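Local coordinates for glutamate receptor kainate-like protein (Pleurobrachia bachei, PDB 4ZDM), which probably serves as a subunit of a glycine-activated ion channel of the ionotropic glutamate receptor family, its ligand-binding domain clasping one glycine between two lobes, at residues W141-S146 and A168-S173; H129-L134 and A159-I164; G13-M18 and L64-K69; E179-G184 and Y197-E202. One frame throughout, in Å; residues are numbered along the deposited sequence.

Contact 1 of 4, residues W141-S146 and A168-S173. With NA (sodium ion), chain E.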
loop_
_atom_site.group_PDB
_atom_site.type_symbol
_atom_site.label_atom_id
_atom_site.label_comp_id
_atom_site.label_asym_id
_atom_site.label_seq_id
_atom_site.Cartn_x
_atom_site.Cartn_y
_atom_site.Cartn_z
ATOM N N TRP A 141 -8.089 -28.359 27.724
ATOM C CA TRP A 141 -8.668 -27.759 26.527
ATOM C C TRP A 141 -7.890 -26.513 26.150
ATOM O O TRP A 141 -7.160 -25.951 26.949
ATOM C CB TRP A 141 -10.140 -27.438 26.739
ATOM C CG TRP A 141 -10.450 -26.428 27.809
ATOM C CD1 TRP A 141 -10.664 -25.086 27.613
ATOM C CD2 TRP A 141 -10.629 -26.656 29.208
ATOM N NE1 TRP A 141 -10.952 -24.470 28.795
ATOM C CE2 TRP A 141 -10.937 -25.416 29.794
ATOM C CE3 TRP A 141 -10.551 -27.796 30.028
ATOM C CZ2 TRP A 141 -11.162 -25.272 31.159
ATOM C CZ3 TRP A 141 -10.777 -27.640 31.382
ATOM C CH2 TRP A 141 -11.099 -26.389 31.923
ATOM N N GLY A 142 -8.034 -26.091 24.893
ATOM C CA GLY A 142 -7.250 -25.024 24.344
ATOM C C GLY A 142 -7.938 -24.178 23.287
ATOM O O GLY A 142 -8.862 -24.619 22.640
ATOM N N VAL A 143 -7.435 -22.961 23.146
ATOM C CA VAL A 143 -7.872 -22.002 22.127
ATOM C C VAL A 143 -6.633 -21.331 21.558
ATOM O O VAL A 143 -5.585 -21.257 22.246
ATOM C CB VAL A 143 -8.866 -20.948 22.692
ATOM C CG1 VAL A 143 -10.105 -21.599 23.144
ATOM C CG2 VAL A 143 -8.244 -20.119 23.779
ATOM N N VAL A 144 -6.729 -20.810 20.342
ATOM C CA VAL A 144 -5.655 -20.032 19.722
ATOM C C VAL A 144 -5.618 -18.611 20.244
ATOM O O VAL A 144 -6.636 -17.935 20.288
ATOM C CB VAL A 144 -5.780 -19.986 18.215
ATOM C CG1 VAL A 144 -4.597 -19.344 17.557
ATOM C CG2 VAL A 144 -5.971 -21.366 17.642
ATOM N N ASP A 145 -4.435 -18.136 20.601
ATOM C CA ASP A 145 -4.298 -16.739 20.980
ATOM C C ASP A 145 -4.616 -15.827 19.813
ATOM O O ASP A 145 -4.221 -16.089 18.678
ATOM C CB ASP A 145 -2.872 -16.436 21.451
ATOM C CG ASP A 145 -2.663 -14.968 21.773
ATOM O OD1 ASP A 145 -3.081 -14.546 22.868
ATOM O OD2 ASP A 145 -2.146 -14.237 20.915
ATOM N N SER A 146 -5.314 -14.733 20.117
ATOM C CA SER A 146 -5.594 -13.656 19.148
ATOM C C SER A 146 -6.397 -14.155 17.959
ATOM O O SER A 146 -6.289 -13.626 16.856
ATOM C CB SER A 146 -4.308 -12.976 18.683
ATOM O OG SER A 146 -3.678 -12.296 19.782
ATOM N N ALA A 168 -8.255 -22.147 29.546
ATOM C CA ALA A 168 -7.749 -22.832 28.375
ATOM C C ALA A 168 -6.235 -22.700 28.194
ATOM O O ALA A 168 -5.661 -21.642 28.474
ATOM C CB ALA A 168 -8.430 -22.290 27.129
ATOM N N VAL A 169 -5.613 -23.742 27.650
ATOM C CA VAL A 169 -4.287 -23.656 27.111
ATOM C C VAL A 169 -4.343 -22.668 25.961
ATOM O O VAL A 169 -5.297 -22.737 25.179
ATOM C CB VAL A 169 -3.795 -25.011 26.613
ATOM C CG1 VAL A 169 -2.451 -24.896 25.943
ATOM C CG2 VAL A 169 -3.690 -26.026 27.771
ATOM N N LYS A 170 -3.366 -21.768 25.858
ATOM C CA LYS A 170 -3.271 -20.840 24.722
ATOM C C LYS A 170 -2.222 -21.317 23.742
ATOM O O LYS A 170 -1.036 -21.438 24.087
ATOM C CB LYS A 170 -2.951 -19.421 25.203
ATOM C CG LYS A 170 -3.918 -18.857 26.260
ATOM C CD LYS A 170 -5.414 -19.076 25.915
ATOM C CE LYS A 170 -6.313 -18.349 26.872
ATOM N NZ LYS A 170 -6.190 -18.861 28.312
ATOM N N VAL A 171 -2.649 -21.717 22.550
ATOM C CA VAL A 171 -1.725 -22.174 21.521
ATOM C C VAL A 171 -1.452 -21.047 20.536
ATOM O O VAL A 171 -2.233 -20.106 20.417
ATOM C CB VAL A 171 -2.218 -23.460 20.777
ATOM C CG1 VAL A 171 -2.300 -24.672 21.732
ATOM C CG2 VAL A 171 -3.570 -23.237 20.090
ATOM N N GLY A 172 -0.334 -21.137 19.829
ATOM C CA GLY A 172 0.105 -20.044 18.992
ATOM C C GLY A 172 -0.503 -20.010 17.601
ATOM O O GLY A 172 -0.414 -19.007 16.906
ATOM N N SER A 173 -1.108 -21.117 17.181
ATOM C CA SER A 173 -1.689 -21.199 15.852
ATOM C C SER A 173 -2.784 -22.256 15.824
ATOM O O SER A 173 -2.818 -23.148 16.662
ATOM C CB SER A 173 -0.632 -21.535 14.810
ATOM O OG SER A 173 -0.147 -22.848 14.994
HETATM NA NA NA E . -4.125 -15.594 24.767
HETATM O O HOH W 1 -1.436 -16.565 18.323
HETATM O O HOH W 2 -4.419 -14.696 27.242
#
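Two parallel strands, 141-144 and 169-171, pair here after a beta-alpha-beta crossover through helices 148-155 and 159-167. Trp141 O accepts from Val169 N at 2.8 Å, and Val143 then bonds both ways. Its N reaches Val169 O nearly in line with the carbonyl, and its O takes Val171 N at 3.0 Å. The ladder runs past the first strand, where Asp145 N meets Val171 O almost straight (N-H...O 170°). At Gly142 the backbones draw close, CA lying 3.1 Å from Val169 O. Val143 and Lys170 lie side by side, pointing the same way, and both touch Glu150 of helix 148-155; CG2 of Val143 meets Lys170 CD at 3.7 Å. The lysine chain bends twice so that NZ returns to Ala168 O; it also bonds Ala165 O. On the other face, Val144 CG2 rests on Val171 CG2 at 3.9 Å. Asp145 CG stands anti to its backbone N (chi1 176°), and OD1 binds a sodium ion at 2.4 Å, which Glu150 and a water also bind. Another water bridges the segments, donating to Asp145 O and to Gly172 O. Parallel strands joined through helices in this way are characteristic of the alpha/beta lobes of periplasmic-binding-protein-like domains.

Contact 2 of 4, residues H129-L134 and A159-I164. With NA (sodium ion), chain F; SO4 (sulfate ion), chain C.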
loop_
_atom_site.group_PDB
_atom_site.type_symbol
_atom_site.label_atom_id
_atom_site.label_comp_id
_atom_site.label_asym_id
_atom_site.label_seq_id
_atom_site.Cartn_x
_atom_site.Cartn_y
_atom_site.Cartn_z
ATOM N N HIS A 129 -21.307 -32.106 26.843
ATOM C CA HIS A 129 -21.514 -30.682 26.572
ATOM C C HIS A 129 -20.219 -29.964 26.878
ATOM O O HIS A 129 -19.522 -30.346 27.793
ATOM C CB HIS A 129 -22.631 -30.070 27.417
ATOM C CG HIS A 129 -23.878 -30.890 27.454
ATOM N ND1 HIS A 129 -24.767 -30.937 26.403
ATOM C CD2 HIS A 129 -24.383 -31.699 28.417
ATOM C CE1 HIS A 129 -25.770 -31.738 26.718
ATOM N NE2 HIS A 129 -25.559 -32.216 27.931
ATOM N N PRO A 130 -19.877 -28.926 26.103
ATOM C CA PRO A 130 -18.606 -28.230 26.350
ATOM C C PRO A 130 -18.396 -27.661 27.739
ATOM O O PRO A 130 -17.266 -27.669 28.250
ATOM C CB PRO A 130 -18.636 -27.099 25.317
ATOM C CG PRO A 130 -19.481 -27.603 24.233
ATOM C CD PRO A 130 -20.540 -28.428 24.890
ATOM N N LEU A 131 -19.444 -27.163 28.378
ATOM C CA LEU A 131 -19.249 -26.602 29.704
ATOM C C LEU A 131 -18.920 -27.668 30.759
ATOM O O LEU A 131 -18.454 -27.311 31.840
ATOM C CB LEU A 131 -20.481 -25.788 30.108
ATOM C CG LEU A 131 -20.588 -24.480 29.327
ATOM C CD1 LEU A 131 -21.807 -23.726 29.767
ATOM C CD2 LEU A 131 -19.363 -23.633 29.539
ATOM N N GLU A 132 -19.095 -28.947 30.438
ATOM C CA GLU A 132 -18.694 -30.021 31.361
ATOM C C GLU A 132 -17.175 -29.970 31.589
ATOM O O GLU A 132 -16.675 -30.573 32.545
ATOM C CB GLU A 132 -19.132 -31.393 30.838
ATOM C CG GLU A 132 -20.653 -31.581 30.886
ATOM C CD GLU A 132 -21.127 -32.898 30.312
ATOM O OE1 GLU A 132 -20.313 -33.668 29.761
ATOM O OE2 GLU A 132 -22.345 -33.156 30.420
ATOM N N LEU A 133 -16.427 -29.255 30.729
ATOM C CA LEU A 133 -14.970 -29.129 30.924
ATOM C C LEU A 133 -14.612 -28.497 32.251
ATOM O O LEU A 133 -13.548 -28.762 32.841
ATOM C CB LEU A 133 -14.328 -28.322 29.781
ATOM C CG LEU A 133 -14.202 -29.040 28.446
ATOM C CD1 LEU A 133 -13.881 -28.012 27.375
ATOM C CD2 LEU A 133 -13.130 -30.099 28.538
ATOM N N LEU A 134 -15.529 -27.690 32.759
ATOM C CA LEU A 134 -15.250 -26.946 33.961
ATOM C C LEU A 134 -15.335 -27.803 35.197
ATOM O O LEU A 134 -14.938 -27.337 36.243
ATOM C CB LEU A 134 -16.204 -25.758 34.110
ATOM C CG LEU A 134 -16.097 -24.731 32.988
ATOM C CD1 LEU A 134 -17.161 -23.701 33.156
ATOM C CD2 LEU A 134 -14.754 -24.109 33.029
ATOM N N ALA A 159 -20.409 -15.902 32.272
ATOM C CA ALA A 159 -19.168 -16.089 32.979
ATOM C C ALA A 159 -18.592 -17.519 32.870
ATOM O O ALA A 159 -17.395 -17.670 33.038
ATOM C CB ALA A 159 -19.358 -15.718 34.466
ATOM N N ASP A 160 -19.397 -18.550 32.567
ATOM C CA ASP A 160 -18.810 -19.898 32.386
ATOM C C ASP A 160 -17.966 -19.957 31.088
ATOM O O ASP A 160 -16.949 -20.627 31.068
ATOM C CB ASP A 160 -19.861 -21.019 32.319
ATOM C CG ASP A 160 -20.606 -21.242 33.630
ATOM O OD1 ASP A 160 -20.007 -21.105 34.710
ATOM O OD2 ASP A 160 -21.808 -21.584 33.567
ATOM N N TYR A 161 -18.430 -19.322 30.006
ATOM C CA TYR A 161 -17.608 -19.220 28.789
ATOM C C TYR A 161 -16.347 -18.407 29.092
ATOM O O TYR A 161 -15.262 -18.697 28.598
ATOM C CB TYR A 161 -18.424 -18.609 27.640
ATOM C CG TYR A 161 -19.423 -19.553 27.001
ATOM C CD1 TYR A 161 -19.112 -20.890 26.793
ATOM C CD2 TYR A 161 -20.647 -19.086 26.525
ATOM C CE1 TYR A 161 -20.025 -21.755 26.195
ATOM C CE2 TYR A 161 -21.550 -19.943 25.897
ATOM C CZ TYR A 161 -21.241 -21.270 25.743
ATOM O OH TYR A 161 -22.136 -22.129 25.112
ATOM N N ASN A 162 -16.471 -17.366 29.934
ATOM C CA ASN A 162 -15.295 -16.599 30.315
ATOM C C ASN A 162 -14.285 -17.510 30.990
ATOM O O ASN A 162 -13.085 -17.394 30.767
ATOM C CB ASN A 162 -15.602 -15.449 31.301
ATOM C CG ASN A 162 -16.615 -14.404 30.794
ATOM O OD1 ASN A 162 -17.209 -13.685 31.616
ATOM N ND2 ASN A 162 -16.796 -14.273 29.493
ATOM N N ARG A 163 -14.786 -18.411 31.835
ATOM C CA ARG A 163 -13.916 -19.312 32.594
ATOM C C ARG A 163 -13.257 -20.323 31.645
ATOM O O ARG A 163 -12.097 -20.670 31.811
ATOM C CB ARG A 163 -14.729 -20.024 33.688
ATOM C CG ARG A 163 -13.936 -20.977 34.579
ATOM C CD ARG A 163 -13.527 -20.343 35.912
ATOM N NE ARG A 163 -12.570 -21.227 36.552
ATOM C CZ ARG A 163 -12.838 -22.013 37.597
ATOM N NH1 ARG A 163 -14.033 -22.006 38.129
ATOM N NH2 ARG A 163 -11.914 -22.788 38.085
ATOM N N ILE A 164 -14.020 -20.808 30.674
ATOM C CA ILE A 164 -13.424 -21.653 29.625
ATOM C C ILE A 164 -12.217 -20.950 28.972
ATOM O O ILE A 164 -11.174 -21.562 28.759
ATOM C CB ILE A 164 -14.502 -22.022 28.597
ATOM C CG1 ILE A 164 -15.533 -22.986 29.187
ATOM C CG2 ILE A 164 -13.820 -22.602 27.337
ATOM C CD1 ILE A 164 -15.046 -24.418 29.317
HETATM NA NA NA F . -17.989 -20.678 35.546
HETATM S S SO4 C . -25.088 -20.883 22.752
HETATM O O1 SO4 C . -25.511 -22.293 22.822
HETATM O O2 SO4 C . -23.968 -20.693 23.697
HETATM O O3 SO4 C . -24.879 -20.566 21.319
HETATM O O4 SO4 C . -26.148 -19.978 23.185
HETATM O O HOH W 3 -16.934 -21.627 37.205
#
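Asp160 lies against two leucines of the 3-10 segment 130-134, at the start of helix 159-167. Its CB meets Leu131 CD2 at 3.8 Å, the two side chains crossing at about a right angle, while its backbone O faces Leu134 CD1. The carboxylate turns to a sodium ion, bound by OD1 at 2.2 Å together with a water that also accepts from Arg163 NH1. Next, Tyr161 starts out away from the segment, yet its ring comes back to Leu131, with CD1 3.9 Å from CD2 of that leucine. Its hydroxyl donates to O2 of a sulfate at 2.7 Å, an ion probably taken from the crystallisation liquor and also held by Gln213 N. Arg163 contributes its aliphatic part: CG stands anti to the backbone N (chi1 -179°) and packs on Leu134 CD2 at 3.6 Å, whereas NE forms a salt bridge with Asp167. Ile164 completes the series. Its CD1 sits 3.7 Å from Leu134 CD2 and 4.0 Å from Leu133 CB, and CG1 touches Leu131 CD2. The evidence thus separates two kinds of chemistry: the join between the segments rests on methyl and methylene groups and the ring of Tyr161, while the charged ends of Asp160 and Arg163 are directed to a sodium ion, a water and Asp167 of the same helix, which implies an adhesion that is hydrophobic rather than set by directional polar bonds.

Contact 3 of 4, residues G13-M18 and L64-K69. With GLY (glycine), chain B.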
loop_
_atom_site.group_PDB
_atom_site.type_symbol
_atom_site.label_atom_id
_atom_site.label_comp_id
_atom_site.label_asym_id
_atom_site.label_seq_id
_atom_site.Cartn_x
_atom_site.Cartn_y
_atom_site.Cartn_z
ATOM N N GLY A 13 -5.093 -8.492 3.161
ATOM C CA GLY A 13 -4.496 -9.211 4.253
ATOM C C GLY A 13 -4.893 -10.679 4.276
ATOM O O GLY A 13 -6.072 -11.008 4.200
ATOM N N ILE A 14 -3.899 -11.566 4.398
ATOM C CA ILE A 14 -4.106 -13.017 4.389
ATOM C C ILE A 14 -3.321 -13.676 5.514
ATOM O O ILE A 14 -2.267 -13.187 5.925
ATOM C CB ILE A 14 -3.682 -13.680 3.052
ATOM C CG1 ILE A 14 -2.202 -13.545 2.798
ATOM C CG2 ILE A 14 -4.447 -13.057 1.911
ATOM C CD1 ILE A 14 -1.681 -14.554 1.737
ATOM N N ILE A 15 -3.827 -14.836 5.948
ATOM C CA ILE A 15 -3.114 -15.849 6.718
ATOM C C ILE A 15 -3.477 -17.157 6.073
ATOM O O ILE A 15 -4.631 -17.492 5.970
ATOM C CB ILE A 15 -3.495 -15.862 8.201
ATOM C CG1 ILE A 15 -2.993 -14.596 8.898
ATOM C CG2 ILE A 15 -2.897 -17.103 8.897
ATOM C CD1 ILE A 15 -3.440 -14.446 10.296
ATOM N N PRO A 16 -2.502 -18.002 5.721
ATOM C CA PRO A 16 -2.837 -19.325 5.210
ATOM C C PRO A 16 -3.606 -20.143 6.238
ATOM O O PRO A 16 -3.175 -20.280 7.402
ATOM C CB PRO A 16 -1.466 -19.939 4.939
ATOM C CG PRO A 16 -0.623 -18.777 4.551
ATOM C CD PRO A 16 -1.057 -17.731 5.570
ATOM N N GLU A 17 -4.712 -20.715 5.773
ATOM C CA GLU A 17 -5.563 -21.632 6.533
ATOM C C GLU A 17 -6.555 -22.193 5.564
ATOM O O GLU A 17 -7.468 -21.482 5.110
ATOM C CB GLU A 17 -6.268 -20.954 7.698
ATOM C CG GLU A 17 -7.025 -21.942 8.551
ATOM C CD GLU A 17 -7.755 -21.261 9.696
ATOM O OE1 GLU A 17 -7.064 -20.501 10.401
ATOM O OE2 GLU A 17 -8.960 -21.549 9.888
ATOM N N MET A 18 -6.434 -23.464 5.210
ATOM C CA MET A 18 -7.405 -24.096 4.359
ATOM C C MET A 18 -8.690 -24.354 5.098
ATOM O O MET A 18 -8.684 -24.537 6.308
ATOM C CB MET A 18 -6.781 -25.375 3.799
ATOM C CG MET A 18 -5.707 -25.107 2.731
ATOM S SD MET A 18 -6.320 -24.289 1.250
ATOM C CE MET A 18 -7.011 -25.700 0.379
ATOM N N LEU A 64 1.563 -13.579 12.220
ATOM C CA LEU A 64 0.701 -14.663 11.814
ATOM C C LEU A 64 -0.533 -14.814 12.725
ATOM O O LEU A 64 -1.114 -15.900 12.882
ATOM C CB LEU A 64 1.515 -15.947 11.734
ATOM C CG LEU A 64 2.418 -16.061 10.512
ATOM C CD1 LEU A 64 3.322 -17.284 10.706
ATOM C CD2 LEU A 64 1.625 -16.176 9.220
ATOM N N LYS A 65 -1.037 -13.690 13.236
ATOM C CA LYS A 65 -2.223 -13.669 14.086
ATOM C C LYS A 65 -3.436 -13.081 13.357
ATOM O O LYS A 65 -3.288 -12.173 12.538
ATOM C CB LYS A 65 -1.992 -12.851 15.353
ATOM C CG LYS A 65 -0.917 -13.463 16.318
ATOM C CD LYS A 65 -0.632 -12.559 17.432
ATOM C CE LYS A 65 0.459 -13.154 18.328
ATOM N NZ LYS A 65 0.837 -12.160 19.367
ATOM N N PHE A 66 -4.616 -13.607 13.641
ATOM C CA PHE A 66 -5.815 -13.069 12.983
ATOM C C PHE A 66 -6.148 -11.704 13.526
ATOM O O PHE A 66 -6.342 -10.749 12.783
ATOM C CB PHE A 66 -6.983 -14.050 13.135
ATOM C CG PHE A 66 -6.984 -15.129 12.098
ATOM C CD1 PHE A 66 -6.040 -16.162 12.109
ATOM C CD2 PHE A 66 -7.897 -15.125 11.053
ATOM C CE1 PHE A 66 -6.026 -17.104 11.080
ATOM C CE2 PHE A 66 -7.891 -16.105 10.068
ATOM C CZ PHE A 66 -6.926 -17.091 10.093
ATOM N N GLY A 67 -6.158 -11.543 14.819
ATOM C CA GLY A 67 -6.345 -10.238 15.390
ATOM C C GLY A 67 -7.008 -10.309 16.720
ATOM O O GLY A 67 -8.187 -10.615 16.878
ATOM N N GLY A 68 -6.224 -9.958 17.730
ATOM C CA GLY A 68 -6.731 -9.734 19.067
ATOM C C GLY A 68 -6.293 -8.356 19.576
ATOM O O GLY A 68 -5.341 -7.808 19.014
ATOM N N LYS A 69 -7.035 -7.817 20.569
ATOM C CA LYS A 69 -6.871 -6.436 21.111
ATOM C C LYS A 69 -6.236 -6.477 22.493
ATOM O O LYS A 69 -6.824 -7.071 23.386
ATOM C CB LYS A 69 -8.205 -5.714 21.213
ATOM C CG LYS A 69 -8.044 -4.247 21.540
ATOM C CD LYS A 69 -9.345 -3.483 21.417
ATOM C CE LYS A 69 -10.351 -3.917 22.451
ATOM N NZ LYS A 69 -11.405 -2.885 22.625
HETATM N N GLY B . -11.492 -17.039 11.444
HETATM C CA GLY B . -10.624 -16.759 12.617
HETATM C C GLY B . -10.683 -15.356 13.111
HETATM O O GLY B . -10.107 -15.018 14.157
HETATM O OXT GLY B . -11.318 -14.473 12.459
#
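Ile15 and Phe66 make the dense part of this contact, beside the bound glycine, which packs on Phe66. Ile15 CD1, anti to CA (chi2 174°), lies over one face of the phenyl ring in a CH-pi contact, 4.0 Å from the centroid and 27° off the normal. It is shifted toward the rim, closest to Phe66 CD1 at 3.6 Å. The same methyl presses on the backbone, with Lys65 O only 3.2 Å from Ile15 CD1. The ligand lies on the other side of the ring plane, approaching obliquely: glycine CA is 3.5 Å from Phe66 CD2, and glycine O is 3.4 Å from Phe66 CB. The aromatic ring is therefore wedged between isoleucine and ligand. At its far end Glu17 OE1 comes within 3.4 Å of Phe66 CZ, the carboxylate and ring planes standing 53° apart. That oxygen is claimed by a salt bridge to Arg147, which also makes a cation-pi contact with the ring.

Away from the pocket the packing thins. Leu64 is exposed and meets Ile15 CD1 chiefly through its backbone O at 3.8 Å, while the Lys65 side chain starts away from the 13-18 segment. An aromatic residue packed against the bound amino acid, with Arg101 among the ligand's hydrogen-bonding partners, is typical of the interlobe cleft in glutamate receptor ligand-binding domains.

Contact 4 of 4, residues E179-G184 and Y197-E202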
loop_
_atom_site.group_PDB
_atom_site.type_symbol
_atom_site.label_atom_id
_atom_site.label_comp_id
_atom_site.label_asym_id
_atom_site.label_seq_id
_atom_site.Cartn_x
_atom_site.Cartn_y
_atom_site.Cartn_z
ATOM N N GLU A 179 -2.965 -30.102 16.186
ATOM C CA GLU A 179 -1.953 -31.084 16.533
ATOM C C GLU A 179 -2.107 -31.599 17.954
ATOM O O GLU A 179 -1.991 -32.806 18.197
ATOM C CB GLU A 179 -0.603 -30.448 16.332
ATOM C CG GLU A 179 0.552 -31.340 16.576
ATOM C CD GLU A 179 1.824 -30.589 16.269
ATOM O OE1 GLU A 179 2.367 -29.913 17.204
ATOM O OE2 GLU A 179 2.200 -30.596 15.065
ATOM N N ARG A 180 -2.324 -30.688 18.901
ATOM C CA ARG A 180 -2.503 -31.095 20.277
ATOM C C ARG A 180 -3.744 -31.939 20.434
ATOM O O ARG A 180 -3.777 -32.927 21.200
ATOM C CB ARG A 180 -2.586 -29.887 21.185
ATOM C CG ARG A 180 -1.311 -29.139 21.378
ATOM C CD ARG A 180 -0.460 -29.849 22.404
ATOM N NE ARG A 180 -0.962 -29.739 23.775
ATOM C CZ ARG A 180 -0.699 -28.731 24.603
ATOM N NH1 ARG A 180 0.019 -27.679 24.223
ATOM N NH2 ARG A 180 -1.176 -28.770 25.817
ATOM N N MET A 181 -4.812 -31.559 19.743
ATOM C CA MET A 181 -6.031 -32.352 19.780
ATOM C C MET A 181 -5.815 -33.776 19.260
ATOM O O MET A 181 -6.275 -34.758 19.861
ATOM C CB MET A 181 -7.113 -31.657 18.943
ATOM C CG MET A 181 -8.443 -32.391 18.846
ATOM S SD MET A 181 -9.520 -31.660 17.619
ATOM C CE MET A 181 -8.729 -32.191 16.133
ATOM N N ARG A 182 -5.150 -33.875 18.126
ATOM C CA ARG A 182 -4.890 -35.192 17.528
ATOM C C ARG A 182 -4.081 -36.092 18.437
ATOM O O ARG A 182 -4.187 -37.323 18.311
ATOM C CB ARG A 182 -4.197 -35.024 16.178
ATOM C CG ARG A 182 -5.118 -34.528 15.114
ATOM C CD ARG A 182 -4.373 -34.204 13.851
ATOM N NE ARG A 182 -5.267 -33.627 12.868
ATOM C CZ ARG A 182 -5.018 -32.512 12.186
ATOM N NH1 ARG A 182 -3.868 -31.863 12.333
ATOM N NH2 ARG A 182 -5.919 -32.078 11.312
ATOM N N ALA A 183 -3.279 -35.518 19.338
ATOM C CA ALA A 183 -2.430 -36.315 20.257
ATOM C C ALA A 183 -3.204 -36.889 21.438
ATOM O O ALA A 183 -2.692 -37.751 22.177
ATOM C CB ALA A 183 -1.296 -35.488 20.773
ATOM N N GLY A 184 -4.420 -36.415 21.637
ATOM C CA GLY A 184 -5.313 -36.933 22.651
ATOM C C GLY A 184 -5.350 -36.186 23.971
ATOM O O GLY A 184 -4.419 -35.470 24.317
ATOM N N TYR A 197 -13.538 -29.297 7.974
ATOM C CA TYR A 197 -12.678 -29.538 6.835
ATOM C C TYR A 197 -11.312 -30.054 7.324
ATOM O O TYR A 197 -10.747 -31.006 6.786
ATOM C CB TYR A 197 -12.505 -28.251 6.006
ATOM C CG TYR A 197 -11.415 -28.328 4.967
ATOM C CD1 TYR A 197 -10.109 -28.044 5.309
ATOM C CD2 TYR A 197 -11.690 -28.696 3.642
ATOM C CE1 TYR A 197 -9.086 -28.138 4.388
ATOM C CE2 TYR A 197 -10.656 -28.785 2.696
ATOM C CZ TYR A 197 -9.364 -28.507 3.099
ATOM O OH TYR A 197 -8.342 -28.589 2.163
ATOM N N ALA A 198 -10.758 -29.406 8.332
ATOM C CA ALA A 198 -9.394 -29.696 8.808
ATOM C C ALA A 198 -9.289 -31.119 9.334
ATOM O O ALA A 198 -8.184 -31.697 9.284
ATOM C CB ALA A 198 -8.972 -28.702 9.892
ATOM N N THR A 199 -10.399 -31.671 9.817
ATOM C CA THR A 199 -10.433 -33.017 10.393
ATOM C C THR A 199 -11.201 -34.013 9.565
ATOM O O THR A 199 -11.555 -35.088 10.050
ATOM C CB THR A 199 -11.025 -32.987 11.835
ATOM O OG1 THR A 199 -12.369 -32.474 11.840
ATOM C CG2 THR A 199 -10.132 -32.164 12.715
ATOM N N LYS A 200 -11.437 -33.685 8.298
ATOM C CA LYS A 200 -12.157 -34.569 7.389
ATOM C C LYS A 200 -11.453 -35.913 7.313
ATOM O O LYS A 200 -10.243 -35.969 7.136
ATOM C CB LYS A 200 -12.250 -33.937 5.995
ATOM C CG LYS A 200 -13.131 -34.690 4.997
ATOM C CD LYS A 200 -13.081 -34.037 3.600
ATOM C CE LYS A 200 -13.672 -34.939 2.504
ATOM N NZ LYS A 200 -12.721 -35.160 1.333
ATOM N N GLY A 201 -12.216 -36.960 7.560
ATOM C CA GLY A 201 -11.706 -38.324 7.472
ATOM C C GLY A 201 -10.995 -38.857 8.705
ATOM O O GLY A 201 -10.576 -40.019 8.725
ATOM N N GLU A 202 -10.871 -38.039 9.747
ATOM C CA GLU A 202 -10.227 -38.461 10.985
ATOM C C GLU A 202 -11.316 -39.053 11.878
ATOM O O GLU A 202 -11.959 -38.353 12.655
ATOM C CB GLU A 202 -9.500 -37.274 11.647
ATOM C CG GLU A 202 -8.374 -36.723 10.787
ATOM C CD GLU A 202 -7.692 -35.522 11.386
ATOM O OE1 GLU A 202 -7.384 -35.545 12.594
ATOM O OE2 GLU A 202 -7.417 -34.574 10.623
#
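Arg182 and Glu202 form a side-on, two-pronged salt bridge, tying the C-terminal part of helix 174-182 to the type II beta turn 199-202 that follows helix 194-198. Arg182 NE donates to Glu202 OE1 at 2.9 Å, a fairly straight bond with an N-H...O angle of 158°. This oxygen is met on its syn side and lies close to the guanidinium plane. The second prong runs from Arg182 NH2 to the syn lone pair of Glu202 OE2 at 3.0 Å; it is more bent, and the acceptor is tilted from the guanidinium plane. The difference is consistent with the 41° between the planes of the two flat groups. Having two nitrogens and two oxygens engaged should nevertheless restrict rotation of either end. Ala198 O is also near, lying in plane at the guanidinium edge, 3.1 Å from Arg182 NH2.

Alongside the charges is a small apolar touch: Met181 CE, swung round by its last torsion (chi3 73°), meets Thr199 CG2 at 3.7 Å, the side chains crossing at about a right angle. Both residues also rest on Leu119 of strand 112-121, so the pair packs against the sheet.

Further out, side-chain shape and local backbone position the partners. The Arg182 chain runs extended from CG to NE, which brings NE to the turn. Thr199 OG1 bonds back to Ile195 O, anchoring the exit of helix 194-198. The turn that presents the glutamate is closed by Glu202 N donating to Thr199 O at 3.0 Å.

From the N terminus, contact 3 closes first, bringing the loop after strand 8-13 to the loop after strand 54-59 beside the ligand. Contact 2 opens next, at 129-134, and contact 1 opens at 141-146 before either closes; helix 159-167 then completes contact 2 and the strand after it completes contact 1, so these two cross. Trp141 joins them, its NE1 bonding Ile164 O. Contact 4 follows in series, closing the short loop 179-202 around strand 186-192. Ser146 O with Gly67 N links contact 1 to contact 3 across the cleft, and Met18 against Tyr197 links contact 3 to contact 4. Contacts 2 and 3 stay about 14 Å apart at their nearest atoms.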